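Local coordinates for protein pyridoxine 4-oxidase (Mesorhizobium loti, PDB 4HA6) that catalyses the FAD-dependent oxidation of pyridoxine at its 4-hydroxymethyl group, consistent with pyridoxal as product, and belongs to the GMC oxidoreductase family, at residues D41-P45 with I187-R192; H88-R94 with P488-A492; N183-I187 with R310-S314. All blocks are in the same frame, centred on the assembly; numbering follows the deposited sequence. Where two conformers were deposited one is given.

Interaction 1: D41-P45 with I187-R192; sequences DIWNP and IRDGRR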
# COMPACT_ATOMS: atom_id res chain seq x y z
N ASP A 41 12.08 -8.65 -15.61
CA ASP A 41 12.26 -8.88 -14.17
C ASP A 41 10.99 -8.57 -13.37
O ASP A 41 10.77 -9.13 -12.30
CB ASP A 41 13.45 -8.06 -13.64
CG ASP A 41 14.79 -8.50 -14.21
OD1 ASP A 41 14.98 -9.72 -14.42
OD2 ASP A 41 15.66 -7.63 -14.44
N ILE A 42 10.16 -7.67 -13.92
CA ILE A 42 8.91 -7.24 -13.28
C ILE A 42 7.97 -8.40 -12.91
O ILE A 42 7.30 -8.36 -11.87
CB ILE A 42 8.15 -6.21 -14.16
CG1 ILE A 42 9.01 -4.96 -14.42
CG2 ILE A 42 6.83 -5.80 -13.53
CD1 ILE A 42 8.31 -3.92 -15.30
N TRP A 43 7.93 -9.43 -13.76
CA TRP A 43 7.01 -10.56 -13.56
C TRP A 43 7.62 -11.72 -12.78
O TRP A 43 6.93 -12.70 -12.44
CB TRP A 43 6.43 -11.02 -14.90
CG TRP A 43 5.54 -9.98 -15.48
CD1 TRP A 43 4.20 -9.82 -15.24
CD2 TRP A 43 5.92 -8.94 -16.38
NE1 TRP A 43 3.73 -8.74 -15.95
CE2 TRP A 43 4.76 -8.18 -16.66
CE3 TRP A 43 7.12 -8.57 -16.99
CZ2 TRP A 43 4.77 -7.08 -17.52
CZ3 TRP A 43 7.13 -7.48 -17.84
CH2 TRP A 43 5.97 -6.75 -18.10
N ASN A 44 8.91 -11.60 -12.50
CA ASN A 44 9.62 -12.54 -11.65
C ASN A 44 9.44 -12.13 -10.19
O ASN A 44 10.03 -11.14 -9.74
CB ASN A 44 11.10 -12.52 -12.04
CG ASN A 44 11.95 -13.47 -11.22
OD1 ASN A 44 11.43 -14.31 -10.49
ND2 ASN A 44 13.27 -13.35 -11.35
N PRO A 45 8.61 -12.90 -9.43
CA PRO A 45 8.26 -12.55 -8.04
C PRO A 45 9.47 -12.32 -7.14
O PRO A 45 9.46 -11.40 -6.30
CB PRO A 45 7.48 -13.78 -7.56
CG PRO A 45 6.94 -14.42 -8.82
CD PRO A 45 8.00 -14.16 -9.87
N ILE A 187 -0.10 -14.32 -7.64
CA ILE A 187 0.78 -15.06 -8.54
C ILE A 187 -0.08 -16.11 -9.25
O ILE A 187 -0.99 -16.68 -8.65
CB ILE A 187 1.93 -15.77 -7.76
CG1 ILE A 187 2.82 -14.75 -7.05
CG2 ILE A 187 2.79 -16.62 -8.69
CD1 ILE A 187 4.01 -15.37 -6.30
N ARG A 188 0.18 -16.31 -10.54
CA ARG A 188 -0.46 -17.38 -11.30
C ARG A 188 0.56 -17.97 -12.27
O ARG A 188 1.21 -17.22 -13.02
CB ARG A 188 -1.69 -16.88 -12.06
CG ARG A 188 -2.26 -17.90 -13.06
CD ARG A 188 -3.78 -17.90 -13.07
NE ARG A 188 -4.34 -18.36 -11.80
CZ ARG A 188 -5.61 -18.23 -11.44
NH1 ARG A 188 -6.48 -17.64 -12.26
NH2 ARG A 188 -6.02 -18.67 -10.26
N ASP A 189 0.72 -19.29 -12.23
CA ASP A 189 1.68 -20.02 -13.07
C ASP A 189 3.11 -19.53 -12.85
O ASP A 189 3.89 -19.40 -13.80
CB ASP A 189 1.30 -19.91 -14.55
CG ASP A 189 -0.14 -20.37 -14.81
OD1 ASP A 189 -0.61 -21.28 -14.10
OD2 ASP A 189 -0.79 -19.81 -15.73
N GLY A 190 3.44 -19.23 -11.60
CA GLY A 190 4.76 -18.74 -11.25
C GLY A 190 4.98 -17.29 -11.60
O GLY A 190 6.05 -16.74 -11.34
N ARG A 191 3.97 -16.65 -12.19
CA ARG A 191 4.12 -15.26 -12.62
C ARG A 191 3.38 -14.27 -11.74
O ARG A 191 2.20 -14.48 -11.40
CB ARG A 191 3.59 -15.09 -14.04
CG ARG A 191 4.65 -14.64 -15.01
CD ARG A 191 5.24 -15.84 -15.71
NE ARG A 191 4.20 -16.52 -16.48
CZ ARG A 191 4.03 -16.38 -17.79
NH1 ARG A 191 4.85 -15.60 -18.49
NH2 ARG A 191 3.05 -17.04 -18.41
N ARG A 192 4.05 -13.18 -11.39
CA ARG A 192 3.37 -12.09 -10.70
C ARG A 192 2.20 -11.62 -11.56
O ARG A 192 2.29 -11.62 -12.80
CB ARG A 192 4.33 -10.94 -10.38
CG ARG A 192 4.34 -9.83 -11.41
CD ARG A 192 4.31 -8.45 -10.78
NE ARG A 192 5.49 -8.17 -9.96
CZ ARG A 192 5.47 -7.33 -8.93
NH1 ARG A 192 4.35 -6.70 -8.64
NH2 ARG A 192 6.57 -7.10 -8.21
O HOH W 1 9.36 -8.65 -9.37

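Interaction 2: H88-R94 with P488-A492; sequences HAMGYMR and PIHAA. With FAD (flavin-adenine dinucleotide), chain B; PXM (4-(aminomethyl)-5-(hydroxymethyl)-2-methylpyridin-3-ol), chain J.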
# COMPACT_ATOMS: atom_id res chain seq x y z
N HIS A 88 5.39 -4.24 -6.27
CA HIS A 88 4.82 -5.12 -5.23
C HIS A 88 5.72 -6.16 -4.57
O HIS A 88 6.63 -6.70 -5.21
CB HIS A 88 3.75 -5.97 -5.88
CG HIS A 88 2.35 -5.62 -5.51
ND1 HIS A 88 1.27 -6.17 -6.15
CD2 HIS A 88 1.86 -4.79 -4.57
CE1 HIS A 88 0.16 -5.69 -5.62
NE2 HIS A 88 0.49 -4.85 -4.66
N ALA A 89 5.41 -6.50 -3.32
CA ALA A 89 5.84 -7.79 -2.78
C ALA A 89 4.73 -8.81 -3.06
O ALA A 89 4.81 -9.97 -2.62
CB ALA A 89 6.13 -7.69 -1.30
N MET A 90 3.72 -8.37 -3.80
CA MET A 90 2.53 -9.14 -4.20
C MET A 90 1.73 -9.86 -3.09
O MET A 90 0.95 -10.77 -3.38
CB MET A 90 2.80 -10.03 -5.43
CG MET A 90 4.03 -10.95 -5.38
SD MET A 90 5.02 -10.91 -6.90
CE MET A 90 6.40 -9.88 -6.34
N GLY A 91 1.88 -9.42 -1.84
CA GLY A 91 1.07 -9.95 -0.76
C GLY A 91 -0.35 -9.46 -0.92
O GLY A 91 -0.56 -8.29 -1.29
N TYR A 92 -1.32 -10.34 -0.66
CA TYR A 92 -2.73 -9.96 -0.69
C TYR A 92 -3.37 -10.13 0.69
O TYR A 92 -3.58 -11.26 1.16
CB TYR A 92 -3.49 -10.80 -1.72
CG TYR A 92 -4.93 -10.37 -1.93
CD1 TYR A 92 -5.24 -9.30 -2.77
CD2 TYR A 92 -5.97 -11.04 -1.30
CE1 TYR A 92 -6.57 -8.91 -2.98
CE2 TYR A 92 -7.30 -10.66 -1.50
CZ TYR A 92 -7.59 -9.59 -2.33
OH TYR A 92 -8.90 -9.23 -2.51
N MET A 93 -3.65 -9.00 1.35
CA MET A 93 -4.28 -8.99 2.67
C MET A 93 -5.44 -8.01 2.64
O MET A 93 -5.22 -6.81 2.50
CB MET A 93 -3.27 -8.51 3.73
CG MET A 93 -2.18 -9.51 4.13
SD MET A 93 -0.84 -9.72 2.92
CE MET A 93 0.46 -10.27 4.03
N ARG A 94 -6.68 -8.50 2.77
CA ARG A 94 -7.83 -7.59 2.79
C ARG A 94 -7.72 -6.59 3.94
O ARG A 94 -7.98 -5.40 3.77
CB ARG A 94 -9.14 -8.37 2.97
CG ARG A 94 -9.53 -9.28 1.82
CD ARG A 94 -10.78 -10.07 2.23
NE ARG A 94 -11.33 -10.81 1.10
CZ ARG A 94 -12.41 -11.59 1.17
NH1 ARG A 94 -13.05 -11.74 2.33
NH2 ARG A 94 -12.83 -12.23 0.09
N PRO A 488 -0.70 -5.15 4.58
CA PRO A 488 -0.55 -4.52 3.26
C PRO A 488 -1.88 -4.04 2.67
O PRO A 488 -2.92 -4.71 2.82
CB PRO A 488 0.08 -5.66 2.43
CG PRO A 488 0.86 -6.46 3.42
CD PRO A 488 -0.02 -6.46 4.65
N ILE A 489 -1.84 -2.88 2.00
CA ILE A 489 -3.05 -2.14 1.65
C ILE A 489 -3.55 -2.29 0.20
O ILE A 489 -4.55 -1.66 -0.16
CB ILE A 489 -2.83 -0.64 1.87
CG1 ILE A 489 -1.73 -0.11 0.94
CG2 ILE A 489 -2.51 -0.34 3.34
CD1 ILE A 489 -1.51 1.41 1.07
N HIS A 490 -2.88 -3.07 -0.63
CA HIS A 490 -3.26 -3.14 -2.04
C HIS A 490 -4.70 -3.66 -2.19
O HIS A 490 -5.48 -3.13 -2.99
CB HIS A 490 -2.26 -3.98 -2.83
CG HIS A 490 -2.47 -3.96 -4.32
ND1 HIS A 490 -2.64 -5.11 -5.06
CD2 HIS A 490 -2.49 -2.93 -5.20
CE1 HIS A 490 -2.77 -4.79 -6.33
NE2 HIS A 490 -2.68 -3.48 -6.45
N ALA A 491 -5.08 -4.66 -1.40
CA ALA A 491 -6.44 -5.21 -1.51
C ALA A 491 -7.45 -4.10 -1.24
O ALA A 491 -8.48 -3.99 -1.92
CB ALA A 491 -6.64 -6.35 -0.52
N ALA A 492 -7.15 -3.28 -0.23
CA ALA A 492 -8.01 -2.16 0.16
C ALA A 492 -8.11 -1.09 -0.92
O ALA A 492 -9.20 -0.54 -1.16
CB ALA A 492 -7.51 -1.54 1.46
PA FAD B . -0.25 3.54 -7.47
O1A FAD B . -0.51 2.07 -7.75
O2A FAD B . 1.09 3.95 -6.93
O5B FAD B . -0.55 4.35 -8.84
C5B FAD B . -0.21 5.71 -9.07
C4B FAD B . -0.04 5.83 -10.57
O4B FAD B . -0.31 7.16 -11.04
C3B FAD B . 1.39 5.51 -10.99
O3B FAD B . 1.31 4.64 -12.12
C2B FAD B . 2.00 6.86 -11.37
O2B FAD B . 3.00 6.72 -12.39
C1B FAD B . 0.78 7.65 -11.84
N9A FAD B . 0.86 9.13 -11.63
C8A FAD B . 1.30 9.77 -10.53
N7A FAD B . 1.20 11.12 -10.70
C5A FAD B . 0.68 11.36 -11.93
C6A FAD B . 0.31 12.56 -12.72
N6A FAD B . 0.48 13.82 -12.22
N1A FAD B . -0.20 12.35 -13.97
C2A FAD B . -0.38 11.12 -14.47
N3A FAD B . -0.07 9.99 -13.79
C4A FAD B . 0.45 10.04 -12.53
N1 FAD B . 0.69 -3.73 -1.09
C2 FAD B . 0.20 -4.94 -0.76
O2 FAD B . -1.01 -5.02 -0.43
N3 FAD B . 0.96 -6.05 -0.73
C4 FAD B . 2.26 -6.03 -1.06
O4 FAD B . 2.96 -7.08 -1.03
C4X FAD B . 2.87 -4.74 -1.44
N5 FAD B . 4.18 -4.63 -1.78
C5X FAD B . 4.71 -3.44 -2.14
C6 FAD B . 6.05 -3.34 -2.49
C7 FAD B . 6.60 -2.11 -2.87
C7M FAD B . 8.05 -2.03 -3.25
C8 FAD B . 5.73 -0.90 -2.91
C8M FAD B . 6.33 0.42 -3.31
C9 FAD B . 4.39 -0.99 -2.56
C9A FAD B . 3.85 -2.22 -2.17
N10 FAD B . 2.50 -2.32 -1.82
C10 FAD B . 1.98 -3.57 -1.45
C1' FAD B . 1.64 -1.13 -1.83
C2' FAD B . 0.69 -1.09 -3.02
O2' FAD B . 1.39 -1.43 -4.22
C3' FAD B . 0.13 0.33 -3.10
O3' FAD B . -0.40 0.68 -1.81
C4' FAD B . -0.95 0.44 -4.16
O4' FAD B . -0.40 0.02 -5.41
C5' FAD B . -1.49 1.87 -4.25
O5' FAD B . -2.16 2.01 -5.51
P FAD B . -2.70 3.45 -5.96
O1P FAD B . -3.68 3.31 -7.11
O2P FAD B . -3.10 4.25 -4.74
O3P FAD B . -1.36 4.16 -6.49
N1 PXM J . 8.25 -6.90 3.08
C2 PXM J . 8.12 -5.64 2.66
C2A PXM J . 9.20 -4.62 2.87
C3 PXM J . 6.93 -5.32 2.03
O3 PXM J . 6.75 -4.03 1.58
C4 PXM J . 5.91 -6.27 1.84
C5 PXM J . 6.11 -7.60 2.31
C5A PXM J . 5.15 -8.76 2.19
O5 PXM J . 3.80 -8.48 2.06
C6 PXM J . 7.34 -7.86 2.94
C4A PXM J . 4.66 -5.80 1.13
N4 PXM J . 4.12 -4.58 1.66
O HOH W 2 -1.78 -7.34 -3.63
O HOH W 3 -3.22 -6.36 0.44

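Interaction 3: N183-I187 with R310-S314; sequences NSLNI and RLQHS. With PXM (4-(aminomethyl)-5-(hydroxymethyl)-2-methylpyridin-3-ol), chain J.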
# COMPACT_ATOMS: atom_id res chain seq x y z
N ASN A 183 1.66 -16.08 3.50
CA ASN A 183 0.93 -14.99 2.87
C ASN A 183 0.26 -15.45 1.59
O ASN A 183 0.87 -16.18 0.80
CB ASN A 183 1.87 -13.83 2.53
CG ASN A 183 2.63 -13.32 3.73
OD1 ASN A 183 2.16 -13.42 4.86
ND2 ASN A 183 3.82 -12.77 3.50
N SER A 184 -0.99 -15.04 1.38
CA SER A 184 -1.62 -15.20 0.07
C SER A 184 -0.92 -14.26 -0.90
O SER A 184 -0.48 -13.18 -0.49
CB SER A 184 -3.11 -14.89 0.14
OG SER A 184 -3.77 -15.75 1.08
N LEU A 185 -0.82 -14.66 -2.17
CA LEU A 185 -0.03 -13.91 -3.15
C LEU A 185 -0.76 -13.74 -4.49
O LEU A 185 -1.50 -14.63 -4.91
CB LEU A 185 1.30 -14.61 -3.41
CG LEU A 185 2.28 -14.77 -2.25
CD1 LEU A 185 3.40 -15.70 -2.64
CD2 LEU A 185 2.84 -13.42 -1.86
N ASN A 186 -0.53 -12.61 -5.15
CA ASN A 186 -1.06 -12.43 -6.51
C ASN A 186 -0.08 -12.99 -7.51
O ASN A 186 0.69 -12.25 -8.14
CB ASN A 186 -1.34 -10.96 -6.84
CG ASN A 186 -2.41 -10.34 -5.95
OD1 ASN A 186 -2.30 -9.17 -5.56
ND2 ASN A 186 -3.45 -11.11 -5.63
N ILE A 187 -0.10 -14.32 -7.64
CA ILE A 187 0.78 -15.06 -8.54
C ILE A 187 -0.08 -16.11 -9.25
O ILE A 187 -0.99 -16.68 -8.65
CB ILE A 187 1.93 -15.77 -7.76
CG1 ILE A 187 2.82 -14.75 -7.05
CG2 ILE A 187 2.79 -16.62 -8.69
CD1 ILE A 187 4.01 -15.37 -6.30
N ARG A 310 11.28 -19.50 -3.11
CA ARG A 310 10.66 -19.91 -4.37
C ARG A 310 9.38 -19.10 -4.59
O ARG A 310 8.55 -19.43 -5.44
CB ARG A 310 10.38 -21.41 -4.36
CG ARG A 310 11.66 -22.24 -4.32
CD ARG A 310 11.42 -23.63 -3.76
NE ARG A 310 10.65 -24.48 -4.67
CZ ARG A 310 11.09 -25.63 -5.17
NH1 ARG A 310 12.30 -26.08 -4.86
NH2 ARG A 310 10.33 -26.35 -5.98
N LEU A 311 9.28 -18.01 -3.83
CA LEU A 311 8.16 -17.10 -3.93
C LEU A 311 8.67 -15.65 -3.96
O LEU A 311 9.19 -15.19 -4.99
CB LEU A 311 7.18 -17.31 -2.76
CG LEU A 311 6.35 -18.60 -2.78
CD1 LEU A 311 5.56 -18.81 -1.47
CD2 LEU A 311 5.42 -18.61 -3.97
N GLN A 312 8.56 -14.97 -2.82
CA GLN A 312 8.74 -13.52 -2.76
C GLN A 312 9.59 -13.05 -1.57
O GLN A 312 9.58 -11.86 -1.22
CB GLN A 312 7.37 -12.86 -2.69
CG GLN A 312 6.56 -13.29 -1.45
CD GLN A 312 5.95 -12.10 -0.71
OE1 GLN A 312 5.07 -12.27 0.13
NE2 GLN A 312 6.43 -10.90 -1.02
N HIS A 313 10.31 -13.99 -0.94
CA HIS A 313 11.25 -13.72 0.16
C HIS A 313 10.61 -13.45 1.53
O HIS A 313 11.11 -13.92 2.56
CB HIS A 313 12.24 -12.59 -0.19
CG HIS A 313 12.94 -12.79 -1.50
ND1 HIS A 313 13.99 -13.67 -1.66
CD2 HIS A 313 12.75 -12.21 -2.71
CE1 HIS A 313 14.41 -13.63 -2.91
NE2 HIS A 313 13.68 -12.75 -3.57
N SER A 314 9.53 -12.69 1.54
CA SER A 314 8.81 -12.41 2.78
C SER A 314 7.52 -13.20 2.76
O SER A 314 6.48 -12.71 2.32
CB SER A 314 8.50 -10.92 2.87
OG SER A 314 7.95 -10.60 4.13
N1 PXM J . 8.25 -6.90 3.08
C2 PXM J . 8.12 -5.64 2.66
C2A PXM J . 9.20 -4.62 2.87
C3 PXM J . 6.93 -5.32 2.03
O3 PXM J . 6.75 -4.03 1.58
C4 PXM J . 5.91 -6.27 1.84
C5 PXM J . 6.11 -7.60 2.31
C5A PXM J . 5.15 -8.76 2.19
O5 PXM J . 3.80 -8.48 2.06
C6 PXM J . 7.34 -7.86 2.94
C4A PXM J . 4.66 -5.80 1.13
N4 PXM J . 4.12 -4.58 1.66

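Interaction 1: D41-P45 with I187-R192
Trp43, Pro45 and Arg192 carry a partly buried contact in which a loop between strands 28-31 and 60-61, passing through a short 3-10 turn at 41-43, lies against the small hairpin 187-192. Two carbonyls of the 3-10 turn face the hairpin. The Arg192 N-H donates to Trp43 O at 3.1 Å with an N-H...O angle of 167°, which fixes the backbone spacing. One residue back, Ile42 O sits 2.6 Å from Arg192 NE, but the bond is poorly aligned and weak. Arg192 CG passes 3.5 Å from Trp43 CA, and the bends at chi2 and chi3 beyond it bring NE back to Ile42 O. A water lying in the guanidinium plane accepts a weak bond from Arg192 NH2 and donates to Asn44 O at 2.6 Å, while the same NH2 has a second, weak partner in His88 O.

The Trp43 indole stands almost perpendicular to the guanidinium plane, at 88°, and turns an edge to the hairpin: Arg192 O lies in the ring plane, 3.6 Å from Trp43 CD1. With CG anti to the carbonyl carbon (chi1 -67°), Ile42 CB lies over one indole face, and NE1 bonds to Asp197. Pro45 CG rests 3.5 Å from Gly190 O and makes an apolar contact with Ile187 CD1 at 4.0 Å. The element receiving the loop is a beta hairpin with a two-residue loop, its type I' turn running from Arg188 to Arg191 and closed by the reciprocal backbone pair of those two residues.

Interaction 2: H88-R94 with P488-A492
Met93 and Arg94 pass alongside Pro488 and the start of helix 490-506, with Arg94 CA 5.1 Å from Ala491 CA and no direct hydrogen bond joining the two backbones. At the flavin end the edge of the His88 ring points at the face of His490 in a T-shaped stack, planes 88° apart, and brings His88 CE1 to a close 2.9 Å from His490 ND1. With His490 CG anti to the backbone N (chi1 -172°), the ring is carried to His88, and its second torsion turns a face to it, while Ser11 OG holds NE2 weakly. Farther along, Ala491 CB sits over the face of the Tyr92 ring in a CH-pi contact, 4.0 Å from the centroid; the phenol OH bonds to Glu125. Met93 bends at chi2 to lay SD 3.7 Å from Pro488 CG.

Water and cofactor supply the missing polar links. One water joins Gly91 O to His490 ND1; another accepts from Met93 N and Ala491 N and donates to FAD O2. The backbone of Ala89 and Gly91 reads N5, O4 and N3 of the flavin. FAD O2 also receives His490 N at 2.7 Å, so donors at the helix start would probably stabilise negative charge gathering on the pyrimidine side of the reduced flavin.

Interaction 3: N183-I187 with R310-S314
Leu185 meets both Leu311 and Gln312 in a buried loop-on-loop packing beside the pyridoxamine pocket of this GMC oxidoreductase. From end to end, 183-187 and 311-314 run 145° apart, roughly antiparallel, but the CA atoms of the two segments stay more than 8 Å from each other, so side chains and not a shared sheet fill the interface. The isobutyl group of Leu185 divides its contacts: CD1 rests on Leu311 CD2 at 3.8 Å, and CD2 lies 3.2 Å from Gln312 OE1 and 3.7 Å from Gln312 CG. Ile187 CD1 extends the apolar patch, reaching the same Leu311 CD2 more loosely, at 4.2 Å.

Gln312 CG stands between the backbone N and the carbonyl carbon (chi1 60°), and the bend at chi2 then turns its amide toward Leu185 and Ala89. With an alanine in place of Gln312, Leu185 CD2 would probably lose its cover and a gap would open between that methyl and Ala89. The Asn183 and Gln312 side chains cross at about a right angle, their amide planes 63° apart, with Asn183 ND2 2.9 Å from Ser314 O.

A second shell sets these groups in place. Met317 N donates to Asn183 OD1 and so limits rotation of that amide, and backbone bonding between Asn183 and Glu315 ties the loop to strand 314-320. Trp48 NE1 bonds to Gln312 O, joining the loop to another wall of the pocket. There the Ser314 hydroxyl, carried anti to its backbone N, puts OG 3.0 Å from pyridoxamine C6.

How the interactions relate
The three contacts form a path from the flavin and substrate toward the edge of the chain. The centre of interaction 2 lies about 7 Å from the centre of the chain, those of interactions 3 and 1 about 16 and 19 Å. Interactions 1 and 3 have centres 9 Å apart and share Ile187, where segment 183-187 runs into the hairpin. Along the chain interaction 1 crosses both others, whereas interaction 3 is nested within the loop that interaction 2 closes. Met90 and Tyr92 pair by backbone with Asn186 and Ser184. Interactions 2 and 3 both touch the pyridoxamine, and interaction 2 also holds the isoalloxazine; interaction 1 lies behind them, joined through Arg192, which packs on Met90, and Ile187.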